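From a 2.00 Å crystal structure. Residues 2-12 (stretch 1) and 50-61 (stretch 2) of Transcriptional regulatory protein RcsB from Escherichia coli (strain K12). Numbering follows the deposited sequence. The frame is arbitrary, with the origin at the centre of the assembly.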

ATOM      1  N   ASN A   2      15.067 -23.538  -8.534  1.00 65.61           N
ATOM      2  CA  ASN A   2      14.786 -22.266  -9.255  1.00 63.45           C
ATOM      3  C   ASN A   2      13.416 -21.640  -8.851  1.00 61.22           C
ATOM      4  O   ASN A   2      13.352 -20.477  -8.473  1.00 58.84           O
ATOM      5  CB  ASN A   2      14.816 -22.544 -10.749  1.00 68.36           C
ATOM      6  CG  ASN A   2      14.880 -21.292 -11.585  1.00 71.10           C
ATOM      7  OD1 ASN A   2      14.959 -20.170 -11.088  1.00 73.04           O
ATOM      8  ND2 ASN A   2      14.872 -21.485 -12.884  1.00 75.31           N
ATOM      9  N   ASN A   3      12.334 -22.410  -8.950  1.00 56.44           N
ATOM     10  CA  ASN A   3      11.018 -21.946  -8.538  1.00 53.51           C
ATOM     11  C   ASN A   3      10.902 -21.687  -7.029  1.00 47.02           C
ATOM     12  O   ASN A   3      11.289 -22.514  -6.211  1.00 47.21           O
ATOM     13  CB  ASN A   3       9.947 -22.933  -8.952  1.00 57.08           C
ATOM     14  CG  ASN A   3       8.692 -22.236  -9.319  1.00 58.84           C
ATOM     15  OD1 ASN A   3       8.462 -21.939 -10.500  1.00 65.56           O
ATOM     16  ND2 ASN A   3       7.920 -21.867  -8.324  1.00 56.25           N
ATOM     17  N   MET A   4      10.353 -20.540  -6.666  1.00 41.62           N
ATOM     18  CA  MET A   4      10.163 -20.213  -5.276  1.00 37.91           C
ATOM     19  C   MET A   4       8.691 -19.889  -4.980  1.00 35.86           C
ATOM     20  O   MET A   4       8.109 -18.981  -5.571  1.00 34.40           O
ATOM     21  CB  MET A   4      11.078 -19.065  -4.932  1.00 36.91           C
ATOM     22  CG  MET A   4      11.097 -18.686  -3.466  1.00 37.47           C
ATOM     23  SD  MET A   4      12.242 -17.290  -3.251  1.00 43.83           S
ATOM     24  CE  MET A   4      13.850 -18.072  -3.320  1.00 42.38           C
ATOM     25  N   ASN A   5       8.100 -20.623  -4.024  1.00 33.54           N
ATOM     26  CA  ASN A   5       6.724 -20.396  -3.621  1.00 32.80           C
ATOM     27  C   ASN A   5       6.764 -19.551  -2.398  1.00 29.71           C
ATOM     28  O   ASN A   5       7.503 -19.892  -1.423  1.00 28.48           O
ATOM     29  CB  ASN A   5       6.019 -21.679  -3.306  1.00 35.32           C
ATOM     30  CG  ASN A   5       5.776 -22.510  -4.528  1.00 38.20           C
ATOM     31  OD1 ASN A   5       5.696 -21.992  -5.652  1.00 37.96           O
ATOM     32  ND2 ASN A   5       5.680 -23.811  -4.326  1.00 39.34           N
ATOM     33  N   VAL A   6       6.010 -18.460  -2.438  1.00 27.94           N
ATOM     34  CA  VAL A   6       6.000 -17.470  -1.340  1.00 25.93           C
ATOM     35  C   VAL A   6       4.594 -17.231  -0.845  1.00 24.29           C
ATOM     36  O   VAL A   6       3.624 -17.334  -1.588  1.00 25.59           O
ATOM     37  CB  VAL A   6       6.756 -16.141  -1.725  1.00 27.22           C
ATOM     38  CG1 VAL A   6       8.105 -16.402  -2.447  1.00 27.95           C
ATOM     39  CG2 VAL A   6       5.922 -15.232  -2.602  1.00 29.27           C
ATOM     40  N   ILE A   7       4.472 -16.936   0.455  1.00 24.39           N
ATOM     41  CA  ILE A   7       3.214 -16.487   1.067  1.00 25.38           C
ATOM     42  C   ILE A   7       3.450 -15.047   1.451  1.00 26.08           C
ATOM     43  O   ILE A   7       4.562 -14.709   1.897  1.00 24.62           O
ATOM     44  CB  ILE A   7       2.911 -17.317   2.337  1.00 26.62           C
ATOM     45  CG1 ILE A   7       2.630 -18.757   1.964  1.00 29.66           C
ATOM     46  CG2 ILE A   7       1.789 -16.723   3.124  1.00 27.73           C
ATOM     47  CD1 ILE A   7       2.345 -19.606   3.163  1.00 31.82           C
ATOM     48  N   ILE A   8       2.445 -14.214   1.306  1.00 25.62           N
ATOM     49  CA  ILE A   8       2.588 -12.830   1.670  1.00 27.50           C
ATOM     50  C   ILE A   8       1.550 -12.520   2.729  1.00 26.61           C
ATOM     51  O   ILE A   8       0.372 -12.930   2.602  1.00 25.23           O
ATOM     52  CB  ILE A   8       2.533 -11.890   0.447  1.00 30.30           C
ATOM     53  CG1 ILE A   8       1.215 -11.954  -0.302  1.00 36.91           C
ATOM     54  CG2 ILE A   8       3.582 -12.278  -0.592  1.00 30.79           C
ATOM     55  CD1 ILE A   8       1.149 -10.974  -1.508  1.00 40.25           C
ATOM     56  N   ALA A   9       1.967 -11.821   3.780  1.00 24.60           N
ATOM     57  CA  ALA A   9       1.066 -11.566   4.880  1.00 25.64           C
ATOM     58  C   ALA A   9       1.192 -10.137   5.371  1.00 25.81           C
ATOM     59  O   ALA A   9       2.298  -9.650   5.668  1.00 24.92           O
ATOM     60  CB  ALA A   9       1.312 -12.553   6.009  1.00 27.14           C
ATOM     61  N   ASP A  10       0.062  -9.433   5.335  1.00 25.79           N
ATOM     62  CA  ASP A  10      -0.014  -8.027   5.779  1.00 28.36           C
ATOM     63  C   ASP A  10      -1.456  -7.695   5.996  1.00 27.56           C
ATOM     64  O   ASP A  10      -2.305  -8.157   5.228  1.00 26.35           O
ATOM     65  CB  ASP A  10       0.552  -7.074   4.750  1.00 30.02           C
ATOM     66  CG  ASP A  10       0.845  -5.661   5.358  1.00 36.72           C
ATOM     67  OD1 ASP A  10       1.925  -5.418   5.863  1.00 45.87           O
ATOM     68  OD2 ASP A  10       0.016  -4.787   5.346  1.00 39.74           O
ATOM     69  N   ASP A  11      -1.752  -6.869   6.970  1.00 29.37           N
ATOM     70  CA  ASP A  11      -3.190  -6.575   7.182  1.00 32.74           C
ATOM     71  C   ASP A  11      -3.691  -5.422   6.314  1.00 32.49           C
ATOM     72  O   ASP A  11      -4.772  -4.953   6.553  1.00 34.57           O
ATOM     73  CB  ASP A  11      -3.539  -6.410   8.669  1.00 36.26           C
ATOM     74  CG  ASP A  11      -2.846  -5.245   9.306  1.00 41.44           C
ATOM     75  OD1 ASP A  11      -1.709  -4.937   8.857  1.00 42.64           O
ATOM     76  OD2 ASP A  11      -3.433  -4.677  10.266  1.00 45.31           O
ATOM     77  N   HIS A  12      -2.901  -4.964   5.326  1.00 30.26           N
ATOM     78  CA  HIS A  12      -3.334  -3.900   4.434  1.00 31.63           C
ATOM     79  C   HIS A  12      -3.493  -4.469   3.033  1.00 27.30           C
ATOM     80  O   HIS A  12      -2.497  -4.869   2.443  1.00 25.46           O
ATOM     81  CB  HIS A  12      -2.315  -2.765   4.442  1.00 35.55           C
ATOM     82  CG  HIS A  12      -2.445  -1.860   5.612  1.00 41.60           C
ATOM     83  ND1 HIS A  12      -1.533  -1.855   6.635  1.00 51.31           N
ATOM     84  CD2 HIS A  12      -3.412  -1.005   5.966  1.00 48.38           C
ATOM     85  CE1 HIS A  12      -1.896  -0.965   7.535  1.00 51.15           C
ATOM     86  NE2 HIS A  12      -3.051  -0.452   7.158  1.00 52.50           N
ATOM     87  N   ALA A  50       5.030 -23.705   0.690  1.00 31.69           N
ATOM     88  CA  ALA A  50       5.699 -22.418   0.712  1.00 32.60           C
ATOM     89  C   ALA A  50       7.182 -22.560   1.032  1.00 31.86           C
ATOM     90  O   ALA A  50       7.549 -23.353   1.902  1.00 31.40           O
ATOM     91  CB  ALA A  50       5.065 -21.527   1.781  1.00 32.32           C
ATOM     92  N   HIS A  51       8.013 -21.774   0.375  1.00 30.43           N
ATOM     93  CA  HIS A  51       9.457 -21.700   0.681  1.00 31.73           C
ATOM     94  C   HIS A  51       9.844 -20.513   1.570  1.00 28.68           C
ATOM     95  O   HIS A  51      10.750 -20.577   2.396  1.00 28.41           O
ATOM     96  CB  HIS A  51      10.257 -21.705  -0.630  1.00 35.89           C
ATOM     97  CG  HIS A  51       9.973 -22.892  -1.471  1.00 40.29           C
ATOM     98  ND1 HIS A  51       9.808 -22.819  -2.821  1.00 42.47           N
ATOM     99  CD2 HIS A  51       9.769 -24.195  -1.137  1.00 46.75           C
ATOM    100  CE1 HIS A  51       9.540 -24.021  -3.302  1.00 47.69           C
ATOM    101  NE2 HIS A  51       9.479 -24.873  -2.296  1.00 48.12           N
ATOM    102  N   VAL A  52       9.125 -19.416   1.409  1.00 26.55           N
ATOM    103  CA  VAL A  52       9.439 -18.159   2.025  1.00 26.74           C
ATOM    104  C   VAL A  52       8.120 -17.549   2.491  1.00 24.46           C
ATOM    105  O   VAL A  52       7.141 -17.555   1.750  1.00 23.87           O
ATOM    106  CB  VAL A  52      10.067 -17.160   1.000  1.00 27.46           C
ATOM    107  CG1 VAL A  52      10.524 -15.873   1.705  1.00 27.80           C
ATOM    108  CG2 VAL A  52      11.279 -17.779   0.417  1.00 28.77           C
ATOM    109  N   LEU A  53       8.138 -17.077   3.696  1.00 22.58           N
ATOM    110  CA  LEU A  53       7.084 -16.215   4.203  1.00 23.23           C
ATOM    111  C   LEU A  53       7.542 -14.763   4.213  1.00 23.00           C
ATOM    112  O   LEU A  53       8.567 -14.458   4.832  1.00 25.89           O
ATOM    113  CB  LEU A  53       6.719 -16.630   5.597  1.00 23.25           C
ATOM    114  CG  LEU A  53       5.723 -15.664   6.255  1.00 23.10           C
ATOM    115  CD1 LEU A  53       4.359 -15.517   5.608  1.00 22.88           C
ATOM    116  CD2 LEU A  53       5.633 -16.014   7.681  1.00 23.07           C
ATOM    117  N   ILE A  54       6.763 -13.898   3.560  1.00 22.29           N
ATOM    118  CA  ILE A  54       6.983 -12.460   3.534  1.00 22.68           C
ATOM    119  C   ILE A  54       5.899 -11.806   4.398  1.00 24.17           C
ATOM    120  O   ILE A  54       4.730 -11.792   4.019  1.00 24.34           O
ATOM    121  CB  ILE A  54       6.958 -11.925   2.106  1.00 22.77           C
ATOM    122  CG1 ILE A  54       7.958 -12.694   1.257  1.00 24.59           C
ATOM    123  CG2 ILE A  54       7.251 -10.434   2.083  1.00 24.47           C
ATOM    124  CD1 ILE A  54       7.792 -12.482  -0.229  1.00 25.96           C
ATOM    125  N   THR A  55       6.293 -11.270   5.526  1.00 23.31           N
ATOM    126  CA  THR A  55       5.320 -10.932   6.513  1.00 25.31           C
ATOM    127  C   THR A  55       5.578  -9.596   7.246  1.00 25.13           C
ATOM    128  O   THR A  55       6.708  -9.243   7.601  1.00 25.13           O
ATOM    129  CB  THR A  55       5.135 -12.071   7.571  1.00 25.94           C
ATOM    130  OG1 THR A  55       3.991 -11.780   8.406  1.00 28.36           O
ATOM    131  CG2 THR A  55       6.380 -12.187   8.540  1.00 27.51           C
ATOM    132  N   ASP A  56       4.502  -8.854   7.442  1.00 24.83           N
ATOM    133  CA  ASP A  56       4.460  -7.737   8.383  1.00 28.47           C
ATOM    134  C   ASP A  56       4.501  -8.283   9.845  1.00 28.69           C
ATOM    135  O   ASP A  56       4.110  -9.424  10.087  1.00 27.16           O
ATOM    136  CB  ASP A  56       3.160  -6.980   8.193  1.00 31.03           C
ATOM    137  CG  ASP A  56       3.162  -5.654   8.905  1.00 35.93           C
ATOM    138  OD1 ASP A  56       3.974  -4.769   8.580  1.00 45.26           O
ATOM    139  OD2 ASP A  56       2.356  -5.505   9.794  1.00 40.18           O
ATOM    140  N   LEU A  57       5.006  -7.504  10.779  1.00 30.46           N
ATOM    141  CA  LEU A  57       5.020  -7.908  12.183  1.00 31.28           C
ATOM    142  C   LEU A  57       3.875  -7.361  13.045  1.00 32.70           C
ATOM    143  O   LEU A  57       3.862  -7.637  14.237  1.00 30.18           O
ATOM    144  CB  LEU A  57       6.328  -7.490  12.782  1.00 36.06           C
ATOM    145  CG  LEU A  57       7.595  -8.197  12.250  1.00 37.28           C
ATOM    146  CD1 LEU A  57       8.792  -7.644  12.987  1.00 39.31           C
ATOM    147  CD2 LEU A  57       7.509  -9.705  12.427  1.00 38.08           C
ATOM    148  N   SER A  58       2.923  -6.633  12.454  1.00 32.45           N
ATOM    149  CA  SER A  58       1.843  -6.001  13.190  1.00 36.62           C
ATOM    150  C   SER A  58       0.398  -6.388  12.834  1.00 39.16           C
ATOM    151  O   SER A  58      -0.526  -5.596  13.062  1.00 44.86           O
ATOM    152  CB  SER A  58       1.969  -4.466  13.004  1.00 39.33           C
ATOM    153  OG  SER A  58       2.932  -4.031  13.952  1.00 44.11           O
ATOM    154  N   MET A  59       0.166  -7.584  12.380  1.00 35.77           N
ATOM    155  CA  MET A  59      -1.167  -7.997  11.940  1.00 34.68           C
ATOM    156  C   MET A  59      -1.977  -8.489  13.072  1.00 33.89           C
ATOM    157  O   MET A  59      -1.417  -8.983  14.045  1.00 29.30           O
ATOM    158  CB  MET A  59      -1.032  -9.180  11.031  1.00 36.07           C
ATOM    159  CG  MET A  59      -0.341  -8.893   9.716  1.00 40.56           C
ATOM    160  SD  MET A  59      -0.387 -10.394   8.719  1.00 41.85           S
ATOM    161  CE  MET A  59       0.441 -11.546   9.854  1.00 35.64           C
ATOM    162  N   PRO A  60      -3.308  -8.474  12.932  1.00 34.11           N
ATOM    163  CA  PRO A  60      -4.148  -9.163  13.967  1.00 33.84           C
ATOM    164  C   PRO A  60      -3.774 -10.642  14.074  1.00 30.49           C
ATOM    165  O   PRO A  60      -3.260 -11.208  13.102  1.00 29.75           O
ATOM    166  CB  PRO A  60      -5.580  -8.998  13.445  1.00 35.39           C
ATOM    167  CG  PRO A  60      -5.509  -7.801  12.523  1.00 39.10           C
ATOM    168  CD  PRO A  60      -4.134  -7.875  11.866  1.00 37.43           C
ATOM    169  N   GLY A  61      -3.995 -11.215  15.244  1.00 30.93           N
ATOM    170  CA  GLY A  61      -3.768 -12.635  15.508  1.00 31.55           C
ATOM    171  C   GLY A  61      -3.738 -12.870  17.015  1.00 33.73           C
ATOM    172  O   GLY A  61      -2.695 -12.750  17.609  1.00 34.38           O
TER
HETATM  173  O   HOH W   1       0.662  -3.781   9.904  1.00 52.07           O

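Residues 4-9 and the strand beginning at Val52 lie side by side as parallel β-strands, their axes 9° apart and 4.7 Å at closest approach. Hydrogen bonds follow the parallel pattern, in which one residue reaches two staggered partners. Ile7 N donates to Val52 O (3.0 Å) while Ile7 O accepts from Ile54 N (2.9 Å); Ala9 repeats this two residues on, its N bonding Ile54 O (2.8 Å) and its O bonding Asp56 N (2.9 Å). At the start of the ladder, His51 takes part through backbone and ring: His51 N donates to Asn5 O (2.7 Å), and His51 ND1 accepts the nearly linear bond from Asn5 N (3.0 Å), so that nitrogen carries no proton here.

At the other end the carboxylates of Asp10, Asp11 and Asp56 converge. A water donates to both Asp11 OD1 (2.8 Å) and Asp56 OD2 (2.4 Å), bridging two like charges. Asp56 OD2 also accepts from Ser58 N (2.9 Å), which ties down the following turn.

Side chains alternate between the sheet's faces. Val6, Ile8, Val52 and Ile54 share one, where Val6 CG2 meets Ile54 CD1 at 4.1 Å. On the other, Leu53 CD1 packs against Ile7 CG2 (3.8 Å), and Met59 SD lies 3.9 Å from Ala9 CB.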